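Local coordinates for envelopment polyprotein (PDB 7A56) that probably drives the merger of viral and host membranes during entry as a class II fusion glycoprotein, captured here in its trimeric postfusion form, at residues I79-I89 and S101-V109; D147-E155 and I275-D283. All coordinates share one frame; numbering follows the deposited sequence.

How the interactions relate
The two contacts lie far apart in an elongated, strand-rich chain, their centres about 61 Å from each other and their nearest atoms about 35 Å, on opposite sides of the chain's centre. Interaction 1 closes before interaction 2 opens. The chain leaves the first through the long strand 98-134 and meets the second in the next strand, 150-158; both strands pair with strand 172-183. Interaction 1 is a hairpin tied together by backbone bonds, whereas interaction 2 joins strands of separate pairings mainly by side chains, with one water between the backbones. Both touch the second subunit, and interaction 2 the third as well, so each lies where the chain also meets its trimer partners.

Interaction 1 of 2, residues I79-I89 and S101-V109; sequences IPAINGLSAGI and SIIIYVRRV
The beta hairpin of strands 86-92 and 98-134 begins here, where Ser86-Ile89 runs antiparallel to Ile102-Tyr105, and a type II turn from Ile82 to Leu85 leads into it. Ala87-Ile104 and Ile89-Ile102 are hydrogen-bonded pairs, each with two N-H...O bonds; at the non-hydrogen-bonded pair Ser86-Tyr105, Ser86 CA comes within 3.1 Å of Ile104 O. The ladder runs on into the turn: Val106 N bonds Leu85 O at 2.8 Å and Gly84 N bonds Val106 O at 2.9 Å. Glycine suits this third turn position, whose positive phi (90°) would press a side chain against the preceding carbonyl.

Asn83 extends the grip with its side chain. With CG opposite the backbone N (chi1 -173°), Asn83 OD1 accepts the N-H of Val109 N at 2.9 Å on a lone pair, in the carbonyl plane (C=O...N 121°). Between these bonds, branched Val106 fills the bend, its CG1 3.4 Å from Ile82 O, while Val109 CG2 lies 3.6 Å from Ala81 O.

Small Ser86 and Gly88 admit bulk on the second strand: Ser86 CB lies against Ile103 CG2 (3.6 Å), and Gly88 pairs with Ile103. Tyr105 turns its ring edge to Leu85 O. On the opposite face Ile104 CG2 meets Ile79 CG2 at 4.1 Å, and Ile104 and Ala87 also pack on Tyr338. Beyond, Arg107 and Arg108 form a classic bulge facing Glu201, and Arg108 is salt-bridged to Asp199 and Glu201. Asn83 thus stands in for a strand's carbonyl, carrying the bonding from the turn to Val109, while isoleucines and valines supply most of the apolar packing.

Interaction 2 of 2, residues D147-E155 and I275-D283; sequences DGWVTFSKE and IGSGTPKFD
Phe152 and Phe282 form the dense end of this contact between two strands that are not sheet partners: the axes of 150-154 and 281-283 come no closer than 7.7 Å and no direct hydrogen bond joins the segments. Phe152 CD1 sits over the centre of the Phe282 ring, 3.5 Å from Phe282 CD1, with the planes inclined at 36°. The first torsion of Phe152 (chi1 46°) tucks CG between its own N and carbonyl carbon, directing the ring at Phe282; both rings also touch Leu296. Compact Pro280 fills the next place, its CG 3.7 Å from Val150 CG2 and its CB 4.1 Å from Phe152 CD2. Lys154 lays its methylenes alongside Phe282, Lys154 CG 3.7 Å from Phe282 CE2, and reaches a phosphate, probably from the crystallisation liquor.

Near Gly148 and Gly276 the packing thins to a bridging water, 2.8 Å from Gly148 O and accepting from Gly276 N (3.0 Å). Beyond Phe282, at the opposite end, Lys154 NZ and Asp283 OD1 stay 4.8 Å apart; Asp283 instead binds Arg156 and the backbone N of Glu155, both of the second subunit. Apolar contact thus makes up most of the direct packing between the segments, while Asp283 serves the trimer interface.

Interaction 1 of 2, residues I79-I89 and S101-V109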
loop_
_atom_site.group_PDB
_atom_site.type_symbol
_atom_site.label_atom_id
_atom_site.label_comp_id
_atom_site.label_asym_id
_atom_site.label_seq_id
_atom_site.Cartn_x
_atom_site.Cartn_y
_atom_site.Cartn_z
ATOM N N ILE A 79 -11.929 19.932 -10.283
ATOM C CA ILE A 79 -12.687 18.728 -10.550
ATOM C C ILE A 79 -11.816 17.529 -10.185
ATOM O O ILE A 79 -10.604 17.569 -10.437
ATOM C CB ILE A 79 -13.132 18.633 -12.030
ATOM C CG1 ILE A 79 -13.874 17.330 -12.328
ATOM C CG2 ILE A 79 -11.973 18.802 -13.012
ATOM C CD1 ILE A 79 -14.511 17.315 -13.711
ATOM N N PRO A 80 -12.385 16.486 -9.567
ATOM C CA PRO A 80 -11.581 15.281 -9.240
ATOM C C PRO A 80 -10.947 14.683 -10.471
ATOM O O PRO A 80 -11.592 14.594 -11.521
ATOM C CB PRO A 80 -12.613 14.312 -8.647
ATOM C CG PRO A 80 -13.656 15.278 -8.015
ATOM C CD PRO A 80 -13.765 16.412 -9.020
ATOM N N ALA A 81 -9.705 14.182 -10.315
ATOM C CA ALA A 81 -9.040 13.497 -11.427
ATOM C C ALA A 81 -9.625 12.091 -11.468
ATOM O O ALA A 81 -9.045 11.144 -10.936
ATOM C CB ALA A 81 -7.524 13.482 -11.250
ATOM N N ILE A 82 -10.820 11.974 -12.076
ATOM C CA ILE A 82 -11.570 10.720 -12.142
ATOM C C ILE A 82 -11.870 10.418 -13.601
ATOM O O ILE A 82 -12.351 11.277 -14.327
ATOM C CB ILE A 82 -12.874 10.774 -11.310
ATOM C CG1 ILE A 82 -12.511 10.736 -9.832
ATOM C CG2 ILE A 82 -13.835 9.589 -11.686
ATOM C CD1 ILE A 82 -13.711 10.958 -8.855
ATOM N N ASN A 83 -11.576 9.194 -14.033
ATOM C CA ASN A 83 -11.770 8.829 -15.446
ATOM C C ASN A 83 -13.213 9.034 -15.939
ATOM O O ASN A 83 -14.155 8.438 -15.412
ATOM C CB ASN A 83 -11.344 7.361 -15.613
ATOM C CG ASN A 83 -11.354 6.936 -17.061
ATOM O OD1 ASN A 83 -10.468 7.270 -17.834
ATOM N ND2 ASN A 83 -12.372 6.215 -17.431
ATOM N N GLY A 84 -13.377 9.814 -17.021
ATOM C CA GLY A 84 -14.663 10.082 -17.626
ATOM C C GLY A 84 -15.402 11.302 -17.071
ATOM O O GLY A 84 -16.395 11.715 -17.657
ATOM N N LEU A 85 -14.997 11.835 -15.940
ATOM C CA LEU A 85 -15.796 12.900 -15.300
ATOM C C LEU A 85 -15.625 14.235 -16.007
ATOM O O LEU A 85 -14.533 14.571 -16.471
ATOM C CB LEU A 85 -15.364 13.046 -13.832
ATOM C CG LEU A 85 -16.263 13.886 -12.885
ATOM C CD1 LEU A 85 -17.592 13.259 -12.716
ATOM C CD2 LEU A 85 -15.526 13.932 -11.516
ATOM N N SER A 86 -16.687 15.054 -16.006
ATOM C CA SER A 86 -16.544 16.396 -16.583
ATOM C C SER A 86 -17.419 17.396 -15.829
ATOM O O SER A 86 -18.383 17.029 -15.134
ATOM C CB SER A 86 -16.873 16.440 -18.091
ATOM O OG SER A 86 -18.210 16.111 -18.446
ATOM N N ALA A 87 -17.065 18.691 -15.985
ATOM C CA ALA A 87 -17.730 19.820 -15.317
ATOM C C ALA A 87 -18.076 20.861 -16.366
ATOM O O ALA A 87 -17.322 21.020 -17.336
ATOM C CB ALA A 87 -16.802 20.504 -14.263
ATOM N N GLY A 88 -19.200 21.578 -16.205
ATOM C CA GLY A 88 -19.626 22.556 -17.205
ATOM C C GLY A 88 -19.458 23.977 -16.711
ATOM O O GLY A 88 -19.661 24.250 -15.528
ATOM N N ILE A 89 -19.041 24.870 -17.610
ATOM C CA ILE A 89 -18.998 26.316 -17.356
ATOM C C ILE A 89 -19.762 26.990 -18.456
ATOM O O ILE A 89 -19.406 26.861 -19.631
ATOM C CB ILE A 89 -17.579 26.895 -17.289
ATOM C CG1 ILE A 89 -16.753 26.171 -16.227
ATOM C CG2 ILE A 89 -17.618 28.446 -17.001
ATOM C CD1 ILE A 89 -17.041 26.653 -14.811
ATOM N N SER A 101 -20.741 27.205 -23.905
ATOM C CA SER A 101 -20.257 26.453 -22.760
ATOM C C SER A 101 -18.850 25.914 -23.028
ATOM O O SER A 101 -18.472 25.642 -24.179
ATOM C CB SER A 101 -21.205 25.310 -22.426
ATOM O OG SER A 101 -21.009 24.276 -23.362
ATOM N N ILE A 102 -18.060 25.868 -21.955
ATOM C CA ILE A 102 -16.756 25.211 -21.917
ATOM C C ILE A 102 -16.885 24.090 -20.908
ATOM O O ILE A 102 -17.307 24.329 -19.769
ATOM C CB ILE A 102 -15.642 26.191 -21.509
ATOM C CG1 ILE A 102 -15.507 27.336 -22.541
ATOM C CG2 ILE A 102 -14.321 25.496 -21.331
ATOM C CD1 ILE A 102 -14.460 28.397 -22.164
ATOM N N ILE A 103 -16.491 22.885 -21.304
ATOM C CA ILE A 103 -16.530 21.709 -20.433
ATOM C C ILE A 103 -15.092 21.321 -20.116
ATOM O O ILE A 103 -14.246 21.281 -21.020
ATOM C CB ILE A 103 -17.313 20.579 -21.121
ATOM C CG1 ILE A 103 -18.816 20.950 -21.165
ATOM C CG2 ILE A 103 -17.117 19.183 -20.447
ATOM C CD1 ILE A 103 -19.592 20.095 -22.206
ATOM N N ILE A 104 -14.789 21.124 -18.834
ATOM C CA ILE A 104 -13.504 20.567 -18.423
ATOM C C ILE A 104 -13.677 19.052 -18.252
ATOM O O ILE A 104 -14.458 18.598 -17.401
ATOM C CB ILE A 104 -13.004 21.206 -17.118
ATOM C CG1 ILE A 104 -13.021 22.754 -17.177
ATOM C CG2 ILE A 104 -11.648 20.575 -16.658
ATOM C CD1 ILE A 104 -12.063 23.309 -18.270
ATOM N N TYR A 105 -12.976 18.260 -19.075
ATOM C CA TYR A 105 -13.339 16.838 -19.218
ATOM C C TYR A 105 -12.103 16.001 -18.899
ATOM O O TYR A 105 -11.069 16.162 -19.559
ATOM C CB TYR A 105 -13.893 16.606 -20.637
ATOM C CG TYR A 105 -13.885 15.164 -21.146
ATOM C CD1 TYR A 105 -14.218 14.113 -20.320
ATOM C CD2 TYR A 105 -13.575 14.888 -22.459
ATOM C CE1 TYR A 105 -14.194 12.761 -20.800
ATOM C CE2 TYR A 105 -13.553 13.581 -22.961
ATOM C CZ TYR A 105 -13.867 12.537 -22.130
ATOM O OH TYR A 105 -13.841 11.303 -22.662
ATOM N N VAL A 106 -12.203 15.112 -17.903
ATOM C CA VAL A 106 -11.060 14.233 -17.527
ATOM C C VAL A 106 -11.156 12.995 -18.424
ATOM O O VAL A 106 -11.889 12.040 -18.164
ATOM C CB VAL A 106 -11.051 13.914 -16.040
ATOM C CG1 VAL A 106 -9.756 13.096 -15.628
ATOM C CG2 VAL A 106 -11.140 15.198 -15.220
ATOM N N ARG A 107 -10.448 13.035 -19.546
ATOM C CA ARG A 107 -10.691 12.040 -20.570
ATOM C C ARG A 107 -10.099 10.678 -20.198
ATOM O O ARG A 107 -10.678 9.659 -20.538
ATOM C CB ARG A 107 -10.132 12.496 -21.908
ATOM C CG ARG A 107 -10.390 11.445 -23.017
ATOM C CD ARG A 107 -10.322 12.006 -24.392
ATOM N NE ARG A 107 -10.257 10.927 -25.368
ATOM C CZ ARG A 107 -11.289 10.253 -25.867
ATOM N NH1 ARG A 107 -12.558 10.528 -25.495
ATOM N NH2 ARG A 107 -11.029 9.286 -26.764
ATOM N N ARG A 108 -8.972 10.651 -19.510
ATOM C CA ARG A 108 -8.429 9.340 -19.116
ATOM C C ARG A 108 -7.747 9.451 -17.766
ATOM O O ARG A 108 -7.037 10.423 -17.483
ATOM C CB ARG A 108 -7.479 8.820 -20.196
ATOM C CG ARG A 108 -6.776 7.474 -19.800
ATOM C CD ARG A 108 -5.897 6.999 -21.000
ATOM N NE ARG A 108 -4.735 7.884 -21.156
ATOM C CZ ARG A 108 -4.532 8.705 -22.185
ATOM N NH1 ARG A 108 -5.402 8.752 -23.184
ATOM N NH2 ARG A 108 -3.437 9.468 -22.214
ATOM N N VAL A 109 -8.020 8.480 -16.890
ATOM C CA VAL A 109 -7.246 8.292 -15.670
ATOM C C VAL A 109 -7.006 6.793 -15.551
ATOM O O VAL A 109 -7.971 6.022 -15.452
ATOM C CB VAL A 109 -7.956 8.765 -14.400
ATOM C CG1 VAL A 109 -7.087 8.385 -13.218
ATOM C CG2 VAL A 109 -8.222 10.330 -14.396
#

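Interaction 2 of 2, residues D147-E155 and I275-D283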
loop_
_atom_site.group_PDB
_atom_site.type_symbol
_atom_site.label_atom_id
_atom_site.label_comp_id
_atom_site.label_asym_id
_atom_site.label_seq_id
_atom_site.Cartn_x
_atom_site.Cartn_y
_atom_site.Cartn_z
ATOM N N ASP A 147 21.638 -30.113 -11.555
ATOM C CA ASP A 147 21.142 -28.900 -10.933
ATOM C C ASP A 147 19.626 -28.842 -10.983
ATOM O O ASP A 147 19.008 -29.133 -12.011
ATOM C CB ASP A 147 21.718 -27.682 -11.643
ATOM C CG ASP A 147 23.080 -27.301 -11.106
ATOM O OD1 ASP A 147 23.838 -28.226 -10.705
ATOM O OD2 ASP A 147 23.377 -26.079 -11.071
ATOM N N GLY A 148 19.024 -28.468 -9.864
ATOM C CA GLY A 148 17.585 -28.366 -9.769
ATOM C C GLY A 148 16.876 -29.658 -9.390
ATOM O O GLY A 148 15.679 -29.630 -9.115
ATOM N N TRP A 149 17.574 -30.771 -9.381
ATOM C CA TRP A 149 17.023 -32.056 -8.965
ATOM C C TRP A 149 17.260 -32.236 -7.471
ATOM O O TRP A 149 18.313 -31.833 -6.957
ATOM C CB TRP A 149 17.704 -33.172 -9.751
ATOM C CG TRP A 149 17.343 -33.159 -11.186
ATOM C CD1 TRP A 149 17.368 -32.069 -12.043
ATOM C CD2 TRP A 149 16.900 -34.271 -11.966
ATOM N NE1 TRP A 149 16.994 -32.456 -13.314
ATOM C CE2 TRP A 149 16.676 -33.793 -13.288
ATOM C CE3 TRP A 149 16.649 -35.630 -11.677
ATOM C CZ2 TRP A 149 16.222 -34.620 -14.313
ATOM C CZ3 TRP A 149 16.192 -36.447 -12.700
ATOM C CH2 TRP A 149 15.986 -35.925 -14.020
ATOM N N VAL A 150 16.285 -32.832 -6.757
ATOM C CA VAL A 150 16.486 -33.070 -5.327
ATOM C C VAL A 150 16.935 -34.532 -5.199
ATOM O O VAL A 150 16.691 -35.366 -6.078
ATOM C CB VAL A 150 15.268 -32.764 -4.424
ATOM C CG1 VAL A 150 14.934 -31.226 -4.449
ATOM C CG2 VAL A 150 14.037 -33.515 -4.884
ATOM N N THR A 151 17.666 -34.839 -4.129
ATOM C CA THR A 151 18.230 -36.196 -3.997
ATOM C C THR A 151 17.506 -37.028 -2.948
ATOM O O THR A 151 16.775 -36.531 -2.089
ATOM C CB THR A 151 19.714 -36.132 -3.641
ATOM O OG1 THR A 151 19.853 -35.357 -2.454
ATOM C CG2 THR A 151 20.527 -35.443 -4.751
ATOM N N PHE A 152 17.749 -38.347 -3.012
ATOM C CA PHE A 152 17.244 -39.226 -1.977
ATOM C C PHE A 152 18.207 -40.400 -1.864
ATOM O O PHE A 152 18.897 -40.739 -2.827
ATOM C CB PHE A 152 15.832 -39.770 -2.274
ATOM C CG PHE A 152 15.651 -40.290 -3.695
ATOM C CD1 PHE A 152 16.010 -41.603 -4.027
ATOM C CD2 PHE A 152 15.075 -39.462 -4.678
ATOM C CE1 PHE A 152 15.859 -42.081 -5.307
ATOM C CE2 PHE A 152 14.901 -39.937 -5.982
ATOM C CZ PHE A 152 15.314 -41.271 -6.292
ATOM N N SER A 153 18.262 -41.006 -0.681
ATOM C CA SER A 153 19.174 -42.159 -0.523
ATOM C C SER A 153 18.789 -42.944 0.727
ATOM O O SER A 153 18.183 -42.406 1.667
ATOM C CB SER A 153 20.647 -41.740 -0.434
ATOM O OG SER A 153 20.860 -40.895 0.701
ATOM N N LYS A 154 19.211 -44.215 0.750
ATOM C CA LYS A 154 19.126 -45.032 1.954
ATOM C C LYS A 154 20.398 -45.860 2.078
ATOM O O LYS A 154 20.793 -46.547 1.122
ATOM C CB LYS A 154 17.907 -45.960 1.926
ATOM C CG LYS A 154 16.600 -45.268 2.396
ATOM C CD LYS A 154 15.383 -46.189 2.414
ATOM C CE LYS A 154 14.108 -45.419 2.858
ATOM N NZ LYS A 154 14.085 -45.181 4.329
ATOM N N GLU A 155 21.051 -45.742 3.244
ATOM C CA GLU A 155 22.191 -46.560 3.620
ATOM C C GLU A 155 21.699 -47.969 3.956
ATOM O O GLU A 155 20.494 -48.197 4.163
ATOM C CB GLU A 155 22.894 -46.014 4.871
ATOM C CG GLU A 155 23.359 -44.570 4.845
ATOM C CD GLU A 155 24.586 -44.322 4.013
ATOM O OE1 GLU A 155 25.244 -45.293 3.600
ATOM O OE2 GLU A 155 24.940 -43.114 3.810
ATOM N N ILE A 275 12.338 -25.235 -10.632
ATOM C CA ILE A 275 12.717 -24.966 -9.247
ATOM C C ILE A 275 11.665 -25.615 -8.370
ATOM O O ILE A 275 10.469 -25.363 -8.545
ATOM C CB ILE A 275 12.779 -23.444 -8.953
ATOM C CG1 ILE A 275 13.817 -22.763 -9.850
ATOM C CG2 ILE A 275 13.070 -23.209 -7.446
ATOM C CD1 ILE A 275 13.886 -21.207 -9.683
ATOM N N GLY A 276 12.102 -26.419 -7.397
ATOM C CA GLY A 276 11.148 -26.896 -6.413
ATOM C C GLY A 276 11.951 -27.383 -5.225
ATOM O O GLY A 276 13.175 -27.395 -5.267
ATOM N N SER A 277 11.285 -27.679 -4.141
ATOM C CA SER A 277 12.035 -28.227 -3.015
ATOM C C SER A 277 11.138 -29.227 -2.293
ATOM O O SER A 277 9.957 -29.372 -2.616
ATOM C CB SER A 277 12.557 -27.124 -2.094
ATOM O OG SER A 277 11.486 -26.475 -1.510
ATOM N N GLY A 278 11.716 -29.940 -1.315
ATOM C CA GLY A 278 10.914 -30.873 -0.544
ATOM C C GLY A 278 11.715 -32.147 -0.319
ATOM O O GLY A 278 12.762 -32.325 -0.940
ATOM N N THR A 279 11.201 -33.029 0.528
ATOM C CA THR A 279 11.806 -34.326 0.855
ATOM C C THR A 279 11.081 -35.409 0.075
ATOM O O THR A 279 9.880 -35.623 0.313
ATOM C CB THR A 279 11.680 -34.584 2.344
ATOM O OG1 THR A 279 12.367 -33.547 3.037
ATOM C CG2 THR A 279 12.299 -35.999 2.724
ATOM N N PRO A 280 11.708 -36.047 -0.915
ATOM C CA PRO A 280 10.997 -37.064 -1.698
ATOM C C PRO A 280 10.446 -38.168 -0.824
ATOM O O PRO A 280 11.063 -38.565 0.170
ATOM C CB PRO A 280 12.074 -37.599 -2.634
ATOM C CG PRO A 280 12.929 -36.360 -2.877
ATOM C CD PRO A 280 13.013 -35.721 -1.515
ATOM N N LYS A 281 9.285 -38.676 -1.221
ATOM C CA LYS A 281 8.716 -39.838 -0.557
ATOM C C LYS A 281 9.314 -41.039 -1.267
ATOM O O LYS A 281 8.784 -41.498 -2.281
ATOM C CB LYS A 281 7.203 -39.850 -0.661
ATOM C CG LYS A 281 6.508 -38.787 0.185
ATOM C CD LYS A 281 5.028 -39.033 -0.018
ATOM C CE LYS A 281 4.210 -38.570 1.150
ATOM N NZ LYS A 281 2.776 -38.925 0.922
ATOM N N PHE A 282 10.407 -41.557 -0.699
ATOM C CA PHE A 282 11.260 -42.565 -1.324
ATOM C C PHE A 282 11.318 -43.806 -0.438
ATOM O O PHE A 282 11.584 -43.696 0.769
ATOM C CB PHE A 282 12.692 -42.001 -1.479
ATOM C CG PHE A 282 13.763 -43.081 -1.683
ATOM C CD1 PHE A 282 13.694 -43.966 -2.763
ATOM C CD2 PHE A 282 14.857 -43.153 -0.832
ATOM C CE1 PHE A 282 14.715 -44.987 -2.951
ATOM C CE2 PHE A 282 15.863 -44.140 -1.019
ATOM C CZ PHE A 282 15.787 -45.023 -2.095
ATOM N N ASP A 283 11.082 -44.960 -1.031
ATOM C CA ASP A 283 11.308 -46.240 -0.354
ATOM C C ASP A 283 11.660 -47.238 -1.439
ATOM O O ASP A 283 11.789 -46.885 -2.617
ATOM C CB ASP A 283 10.049 -46.630 0.490
ATOM C CG ASP A 283 10.396 -47.475 1.724
ATOM O OD1 ASP A 283 11.430 -48.177 1.671
ATOM O OD2 ASP A 283 9.610 -47.481 2.713
HETATM O O HOH W 1 14.923 -27.101 -8.121
#